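Putative exported protein (Bordetella pertussis Tohama I, PDB 2PFY) binds pyroglutamic acid, probably as the periplasmic receptor of a tripartite ATP-independent transport system. Local coordinates at residues 263-267 / 268-272; 219-222 / 223-227; 169-173 / 174-178. All blocks are in the same frame, centred on the assembly; numbering follows the deposited sequence.

Interaction 1. Residues 263-267 / 268-272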
loop_
_atom_site.group_PDB
_atom_site.type_symbol
_atom_site.label_atom_id
_atom_site.label_comp_id
_atom_site.label_asym_id
_atom_site.label_seq_id
_atom_site.Cartn_x
_atom_site.Cartn_y
_atom_site.Cartn_z
ATOM N N GLU A 263 -12.148 -13.853 -12.100
ATOM C CA GLU A 263 -11.393 -14.759 -12.965
ATOM C C GLU A 263 -9.908 -14.862 -12.648
ATOM O O GLU A 263 -9.320 -13.919 -12.100
ATOM C CB GLU A 263 -11.626 -14.353 -14.423
ATOM C CG GLU A 263 -12.977 -14.877 -14.918
ATOM C CD GLU A 263 -13.261 -14.511 -16.323
ATOM O OE1 GLU A 263 -13.481 -13.321 -16.588
ATOM O OE2 GLU A 263 -13.269 -15.418 -17.173
ATOM N N PRO A 264 -9.290 -16.014 -12.981
ATOM C CA PRO A 264 -7.847 -16.061 -12.837
ATOM C C PRO A 264 -7.210 -15.151 -13.889
ATOM O O PRO A 264 -7.889 -14.604 -14.752
ATOM C CB PRO A 264 -7.481 -17.534 -13.125
ATOM C CG PRO A 264 -8.757 -18.256 -13.271
ATOM C CD PRO A 264 -9.848 -17.283 -13.505
ATOM N N LEU A 265 -5.908 -14.992 -13.798
ATOM C CA LEU A 265 -5.193 -14.124 -14.693
ATOM C C LEU A 265 -5.095 -14.845 -16.061
ATOM O O LEU A 265 -4.621 -15.989 -16.122
ATOM C CB LEU A 265 -3.789 -13.855 -14.115
ATOM C CG LEU A 265 -2.890 -12.916 -14.936
ATOM C CD1 LEU A 265 -3.576 -11.569 -15.120
ATOM C CD2 LEU A 265 -1.525 -12.747 -14.308
ATOM N N PRO A 266 -5.561 -14.193 -17.141
ATOM C CA PRO A 266 -5.452 -14.812 -18.489
ATOM C C PRO A 266 -3.982 -14.982 -18.955
ATOM O O PRO A 266 -3.124 -14.158 -18.607
ATOM C CB PRO A 266 -6.195 -13.818 -19.394
ATOM C CG PRO A 266 -7.014 -12.968 -18.504
ATOM C CD PRO A 266 -6.246 -12.884 -17.197
ATOM N N PRO A 267 -3.682 -16.060 -19.723
ATOM C CA PRO A 267 -2.265 -16.367 -19.993
ATOM C C PRO A 267 -1.501 -15.342 -20.819
ATOM O O PRO A 267 -0.322 -15.138 -20.566
ATOM C CB PRO A 267 -2.315 -17.718 -20.695
ATOM C CG PRO A 267 -3.700 -17.757 -21.339
ATOM C CD PRO A 267 -4.590 -17.052 -20.337
ATOM N N GLN A 268 -2.150 -14.691 -21.784
ATOM C CA GLN A 268 -1.457 -13.646 -22.539
ATOM C C GLN A 268 -1.172 -12.446 -21.629
ATOM O O GLN A 268 -0.059 -11.952 -21.590
ATOM C CB GLN A 268 -2.273 -13.226 -23.763
ATOM C CG GLN A 268 -1.589 -12.167 -24.641
ATOM C CD GLN A 268 -0.376 -12.688 -25.389
ATOM O OE1 GLN A 268 -0.182 -13.895 -25.532
ATOM N NE2 GLN A 268 0.439 -11.773 -25.878
ATOM N N LEU A 269 -2.175 -11.999 -20.871
ATOM C CA LEU A 269 -1.942 -10.957 -19.873
ATOM C C LEU A 269 -0.818 -11.395 -18.908
ATOM O O LEU A 269 0.089 -10.616 -18.617
ATOM C CB LEU A 269 -3.246 -10.605 -19.126
ATOM C CG LEU A 269 -3.225 -9.256 -18.388
ATOM C CD1 LEU A 269 -3.010 -8.073 -19.350
ATOM C CD2 LEU A 269 -4.500 -9.063 -17.568
ATOM N N ALA A 270 -0.845 -12.645 -18.457
ATOM C CA ALA A 270 0.203 -13.122 -17.530
ATOM C C ALA A 270 1.563 -12.914 -18.179
ATOM O O ALA A 270 2.449 -12.306 -17.579
ATOM C CB ALA A 270 0.012 -14.603 -17.144
ATOM N N LYS A 271 1.701 -13.385 -19.424
ATOM C CA LYS A 271 2.952 -13.217 -20.174
ATOM C C LYS A 271 3.384 -11.751 -20.278
ATOM O O LYS A 271 4.533 -11.428 -20.040
ATOM C CB LYS A 271 2.823 -13.829 -21.592
ATOM C CG LYS A 271 3.549 -15.137 -21.771
ATOM C CD LYS A 271 3.292 -15.744 -23.179
ATOM C CE LYS A 271 4.361 -15.372 -24.226
ATOM N NZ LYS A 271 4.241 -13.977 -24.737
ATOM N N GLU A 272 2.454 -10.874 -20.628
ATOM C CA GLU A 272 2.779 -9.476 -20.918
ATOM C C GLU A 272 3.131 -8.692 -19.652
ATOM O O GLU A 272 4.042 -7.851 -19.662
ATOM C CB GLU A 272 1.639 -8.806 -21.694
ATOM C CG GLU A 272 1.447 -9.342 -23.160
ATOM C CD GLU A 272 0.105 -8.934 -23.791
ATOM O OE1 GLU A 272 -0.892 -8.694 -23.043
ATOM O OE2 GLU A 272 0.034 -8.869 -25.048
#

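Interaction 2. Residues 219-222 / 223-227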
loop_
_atom_site.group_PDB
_atom_site.type_symbol
_atom_site.label_atom_id
_atom_site.label_comp_id
_atom_site.label_asym_id
_atom_site.label_seq_id
_atom_site.Cartn_x
_atom_site.Cartn_y
_atom_site.Cartn_z
ATOM N N GLN A 219 10.872 11.184 20.109
ATOM C CA GLN A 219 12.017 11.281 21.041
ATOM C C GLN A 219 11.645 12.032 22.326
ATOM O O GLN A 219 12.300 11.858 23.383
ATOM C CB GLN A 219 13.237 11.935 20.357
ATOM C CG GLN A 219 13.964 11.041 19.351
ATOM C CD GLN A 219 15.193 11.725 18.680
ATOM O OE1 GLN A 219 15.200 12.944 18.371
ATOM N NE2 GLN A 219 16.234 10.920 18.435
ATOM N N ARG A 220 10.576 12.830 22.278
ATOM C CA ARG A 220 10.178 13.570 23.486
ATOM C C ARG A 220 9.342 12.746 24.484
ATOM O O ARG A 220 9.198 13.127 25.623
ATOM C CB ARG A 220 9.677 15.016 23.178
ATOM C CG ARG A 220 8.205 15.321 23.313
ATOM C CD ARG A 220 7.946 16.858 23.162
ATOM N NE ARG A 220 8.558 17.399 21.962
ATOM C CZ ARG A 220 7.932 17.525 20.785
ATOM N NH1 ARG A 220 6.650 17.155 20.632
ATOM N NH2 ARG A 220 8.592 18.026 19.745
ATOM N N LEU A 221 8.877 11.558 24.072
ATOM C CA LEU A 221 8.134 10.699 24.975
ATOM C C LEU A 221 9.101 10.089 26.003
ATOM O O LEU A 221 10.269 9.940 25.700
ATOM C CB LEU A 221 7.503 9.557 24.182
ATOM C CG LEU A 221 6.457 9.998 23.163
ATOM C CD1 LEU A 221 6.071 8.815 22.238
ATOM C CD2 LEU A 221 5.238 10.543 23.914
ATOM N N PRO A 222 8.608 9.741 27.208
ATOM C CA PRO A 222 9.453 8.917 28.108
ATOM C C PRO A 222 9.932 7.647 27.409
ATOM O O PRO A 222 9.196 7.061 26.559
ATOM C CB PRO A 222 8.516 8.575 29.266
ATOM C CG PRO A 222 7.451 9.670 29.286
ATOM C CD PRO A 222 7.309 10.123 27.815
ATOM N N ALA A 223 11.157 7.229 27.736
ATOM C CA ALA A 223 11.775 5.981 27.254
ATOM C C ALA A 223 10.824 4.797 27.208
ATOM O O ALA A 223 10.683 4.161 26.144
ATOM C CB ALA A 223 13.038 5.618 28.132
ATOM N N GLU A 224 10.172 4.503 28.342
ATOM C CA GLU A 224 9.211 3.399 28.428
ATOM C C GLU A 224 8.026 3.541 27.442
ATOM O O GLU A 224 7.509 2.543 26.928
ATOM C CB GLU A 224 8.674 3.248 29.859
ATOM C CG GLU A 224 9.765 3.014 30.934
ATOM C CD GLU A 224 10.335 4.349 31.529
ATOM O OE1 GLU A 224 10.201 5.464 30.900
ATOM O OE2 GLU A 224 10.911 4.253 32.646
ATOM N N VAL A 225 7.615 4.782 27.192
ATOM C CA VAL A 225 6.487 5.071 26.287
ATOM C C VAL A 225 6.964 4.858 24.869
ATOM O O VAL A 225 6.259 4.200 24.075
ATOM C CB VAL A 225 5.878 6.499 26.530
ATOM C CG1 VAL A 225 4.769 6.837 25.510
ATOM C CG2 VAL A 225 5.343 6.631 27.981
ATOM N N ARG A 226 8.175 5.340 24.552
ATOM C CA ARG A 226 8.781 5.049 23.253
ATOM C C ARG A 226 8.780 3.551 22.970
ATOM O O ARG A 226 8.378 3.136 21.888
ATOM C CB ARG A 226 10.176 5.657 23.105
ATOM C CG ARG A 226 10.182 7.177 23.311
ATOM C CD ARG A 226 11.454 7.845 22.836
ATOM N NE ARG A 226 12.672 7.266 23.423
ATOM C CZ ARG A 226 13.288 7.739 24.507
ATOM N NH1 ARG A 226 12.802 8.783 25.160
ATOM N NH2 ARG A 226 14.390 7.155 24.939
ATOM N N GLN A 227 9.189 2.750 23.966
ATOM C CA GLN A 227 9.283 1.308 23.806
ATOM C C GLN A 227 7.896 0.708 23.671
ATOM O O GLN A 227 7.695 -0.152 22.824
ATOM C CB GLN A 227 10.078 0.644 24.957
ATOM C CG GLN A 227 10.404 -0.862 24.758
ATOM C CD GLN A 227 11.203 -1.126 23.482
ATOM O OE1 GLN A 227 12.295 -0.637 23.334
ATOM N NE2 GLN A 227 10.633 -1.903 22.550
#

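Interaction 3. Residues 169-173 / 174-178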
loop_
_atom_site.group_PDB
_atom_site.type_symbol
_atom_site.label_atom_id
_atom_site.label_comp_id
_atom_site.label_asym_id
_atom_site.label_seq_id
_atom_site.Cartn_x
_atom_site.Cartn_y
_atom_site.Cartn_z
ATOM N N PRO A 169 -14.692 5.838 -6.653
ATOM C CA PRO A 169 -16.086 5.757 -7.161
ATOM C C PRO A 169 -16.509 6.981 -7.995
ATOM O O PRO A 169 -17.087 6.821 -9.064
ATOM C CB PRO A 169 -16.942 5.612 -5.893
ATOM C CG PRO A 169 -15.939 4.998 -4.832
ATOM C CD PRO A 169 -14.626 5.710 -5.181
ATOM N N GLN A 170 -16.207 8.182 -7.521
ATOM C CA GLN A 170 -16.438 9.416 -8.297
ATOM C C GLN A 170 -15.815 9.358 -9.673
ATOM O O GLN A 170 -16.477 9.700 -10.686
ATOM C CB GLN A 170 -15.767 10.601 -7.586
ATOM C CG GLN A 170 -16.620 11.292 -6.574
ATOM C CD GLN A 170 -17.559 12.278 -7.211
ATOM O OE1 GLN A 170 -17.326 12.750 -8.326
ATOM N NE2 GLN A 170 -18.641 12.596 -6.502
ATOM N N ALA A 171 -14.539 8.972 -9.709
ATOM C CA ALA A 171 -13.761 8.947 -10.943
ATOM C C ALA A 171 -14.380 7.992 -11.986
ATOM O O ALA A 171 -14.441 8.336 -13.165
ATOM C CB ALA A 171 -12.283 8.607 -10.674
ATOM N N PHE A 172 -14.837 6.820 -11.551
ATOM C CA PHE A 172 -15.607 5.926 -12.437
ATOM C C PHE A 172 -16.932 6.497 -12.908
ATOM O O PHE A 172 -17.319 6.290 -14.059
ATOM C CB PHE A 172 -15.878 4.575 -11.787
ATOM C CG PHE A 172 -14.779 3.596 -11.992
ATOM C CD1 PHE A 172 -13.791 3.426 -11.016
ATOM C CD2 PHE A 172 -14.702 2.855 -13.172
ATOM C CE1 PHE A 172 -12.744 2.512 -11.214
ATOM C CE2 PHE A 172 -13.669 1.959 -13.384
ATOM C CZ PHE A 172 -12.691 1.776 -12.406
ATOM N N SER A 173 -17.612 7.206 -12.020
ATOM C CA SER A 173 -18.944 7.720 -12.290
ATOM C C SER A 173 -18.892 8.805 -13.372
ATOM O O SER A 173 -19.755 8.879 -14.246
ATOM C CB SER A 173 -19.544 8.263 -10.991
ATOM O OG SER A 173 -20.937 8.385 -11.124
ATOM N N THR A 174 -17.860 9.621 -13.342
ATOM C CA THR A 174 -17.764 10.736 -14.280
ATOM C C THR A 174 -16.921 10.352 -15.492
ATOM O O THR A 174 -16.657 11.190 -16.348
ATOM C CB THR A 174 -17.149 11.974 -13.586
ATOM O OG1 THR A 174 -15.823 11.644 -13.153
ATOM C CG2 THR A 174 -17.990 12.374 -12.376
ATOM N N GLY A 175 -16.481 9.097 -15.550
ATOM C CA GLY A 175 -15.724 8.586 -16.689
ATOM C C GLY A 175 -14.274 9.002 -16.730
ATOM O O GLY A 175 -13.613 8.878 -17.762
ATOM N N VAL A 176 -13.749 9.480 -15.612
ATOM C CA VAL A 176 -12.360 9.856 -15.564
ATOM C C VAL A 176 -11.513 8.617 -15.687
ATOM O O VAL A 176 -10.434 8.663 -16.264
ATOM C CB VAL A 176 -12.010 10.675 -14.264
ATOM C CG1 VAL A 176 -10.486 10.700 -14.003
ATOM C CG2 VAL A 176 -12.578 12.105 -14.380
ATOM N N ILE A 177 -11.998 7.498 -15.157
ATOM C CA ILE A 177 -11.272 6.246 -15.293
ATOM C C ILE A 177 -12.247 5.147 -15.715
ATOM O O ILE A 177 -13.429 5.209 -15.407
ATOM C CB ILE A 177 -10.484 5.846 -14.002
ATOM C CG1 ILE A 177 -11.427 5.734 -12.789
ATOM C CG2 ILE A 177 -9.276 6.818 -13.775
ATOM C CD1 ILE A 177 -10.778 5.153 -11.490
ATOM N N ASP A 178 -11.733 4.126 -16.393
ATOM C CA ASP A 178 -12.587 3.033 -16.864
ATOM C C ASP A 178 -12.116 1.663 -16.383
ATOM O O ASP A 178 -12.837 0.679 -16.560
ATOM C CB ASP A 178 -12.643 3.026 -18.389
ATOM C CG ASP A 178 -13.391 4.221 -18.967
ATOM O OD1 ASP A 178 -14.601 4.376 -18.742
ATOM O OD2 ASP A 178 -12.752 5.009 -19.677
HETATM O O HOH W 1 -16.172 5.046 -16.102
#

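Interaction 1. Residues 263-267 / 268-272
The peptide carbonyls of P266 and P267 are the flat groups that meet the new helix here. A270 N reaches P266 O at 2.7 Å, and K271 N comes to P267 O at 2.9 Å. Both are i to i+4 bonds, and they place P266 at the N-cap of helix 267-287, with P267 opening its first turn. One turn on, the Q268 amide and the E272 carboxylate meet: Q268 NE2, with its partner near the amide plane, donates a hydrogen to E272 OE2 at 3.0 Å, but comes to the carboxylate from above, 64° out of its plane. The other carboxylate oxygen, OE1, accepts from L134 N.

Beside the N-cap the contact is apolar. L265 lies just before the N-cap and its extended first torsion, CG opposite the backbone N at chi1 -179°, carries its fork onto the first turn of the helix. L265 CD2 rests on A270 CB at 3.7 Å, the pairing of a hydrophobic staple between the residue preceding the N-cap and the fourth residue of the helix. The other branch turns to L269: L265 CD1 lies 3.6 Å from L269 CD2, the two leucines crossing at about a right angle. P266 CD adds a looser touch to L269 CD2 at 4.2 Å. Outside the turn, L265 leans on F84, L269 on L134 and P266 on Y200 of strand 198-201.

Chemically, proline suits this helix start: P267 has no amide hydrogen to satisfy at a position where the helix provides no acceptor, while its carbonyl still bonds. E272, whose two oxygens each accept from an N-H donor, Q268 NE2 and L134 N, would probably be stabilised in its ionised form.

Interaction 2. Residues 219-222 / 223-227
P222 O is gripped by two backbone amides, one firmly and one weakly. R226 N bonds to P222 O at 2.8 Å with a nearly straight N-H line of 167°, while V225 N, also 2.8 Å from P222 O, is bent to 124° and counts as weak. The bond from R226 N is the first i to i+4 bond of helix 223-257, with P222 at its N-cap; this is the long helix that is a hallmark of receptors of the TRAP family. L221 and P222 form the short turn by which the chain leaves helix 215-220.

R226 brings a second bond from its side chain. Its CG stands beside the backbone N and the chain bends at chi3, which folds the guanidinium back over the turn. There R226 NH1 donates to L221 O at 2.8 Å, noticeably bent at the hydrogen (136°) and somewhat out of the guanidinium plane. A223 CA lies over one face of that group, offset toward its rim, and the aliphatic part is used too: R226 CG packs against L221 CB at 3.7 Å. Consecutive carbonyls, of L221 and P222, are therefore both bonded by the same arginine, one by its side chain and one by its backbone.

On the buried side L221 and V225 meet at about a right angle, with L221 CD1 4.0 Å from V225 CG1. Both also touch L35 of strand 35-40, and L221 reaches T2 and W4 of strand 2-7, which seats the turn on the five-stranded sheet. V225 divides its branches: CG1 faces the leucine, while V225 CG2 lies alongside the proline ring, 3.9 Å from P222 CG.

Interaction 3. Residues 169-173 / 174-178
F172, A171 and I177 make the apolar centre beside the Schellman motif that ends helix 168-173. I177 CG1 sits over one face of the F172 ring, 3.9 Å from its centroid and 16° off the normal, a CH-pi contact. The terminal methyl of I177 lies toward the rim, with I177 CD1 3.3 Å from F172 CE1, a tight approach. The first torsion of I177 (58°) sets CG1 between the backbone N and the carbonyl carbon, and this turns the branch back toward the last helical turn, where I177 CG1 also lies 3.7 Å from A171 CB. The two larger side chains cross at about a right angle. Y195 stacks on the F172 ring, and I177 touches V163 as well as R143, a residue of the pyroglutamic acid pocket.

One step outward, A171 CB and V176 CB come within 4.2 Å, the apolar pair that Schellman motifs commonly place between the last turn and the residue following the glycine. G175 takes a positive phi of 77° and swings the chain out of the helix. G175 N reaches F172 O at 3.3 Å and V176 N reaches A171 O at 2.8 Å; both bonds are weak, so the motif is recognised by its pattern more than by ideal geometry. I177 N adds a second bond to A171 O, longer than that of V176 N.

At the polar edge, Q170 O is held twice by T174, by its N and by its hydroxyl, T174 OG1 donating to Q170 O at 3.2 Å. The carbonyl of the glycine itself, G175 O, accepts from R141 NH1, tying the exit to strand 141-144. Last comes a water that bridges two carbonyls, bonded to I177 O and, at 2.7 Å, to F172 O.

Overall arrangement
From the N terminus the order is interaction 3, then 2, then 1; they follow in series, none nesting or crossing, and each closes only a local turn. Interaction 3 ends helix 168-173 ahead of strand 180-182, with the I177 side chain about 9 Å from the bound pyroglutamic acid. Interaction 2 starts helix 223-257, which carries the chain toward strand 261-264, after which interaction 1 starts helix 267-287. Interactions 1 and 3 approach to about 13 Å at their nearest atoms. Interaction 2 stands apart, across the chain's centre of the periplasmic-binding-protein fold from both, about 40 Å from interaction 1 and about 34 Å from interaction 3 by nearest atoms.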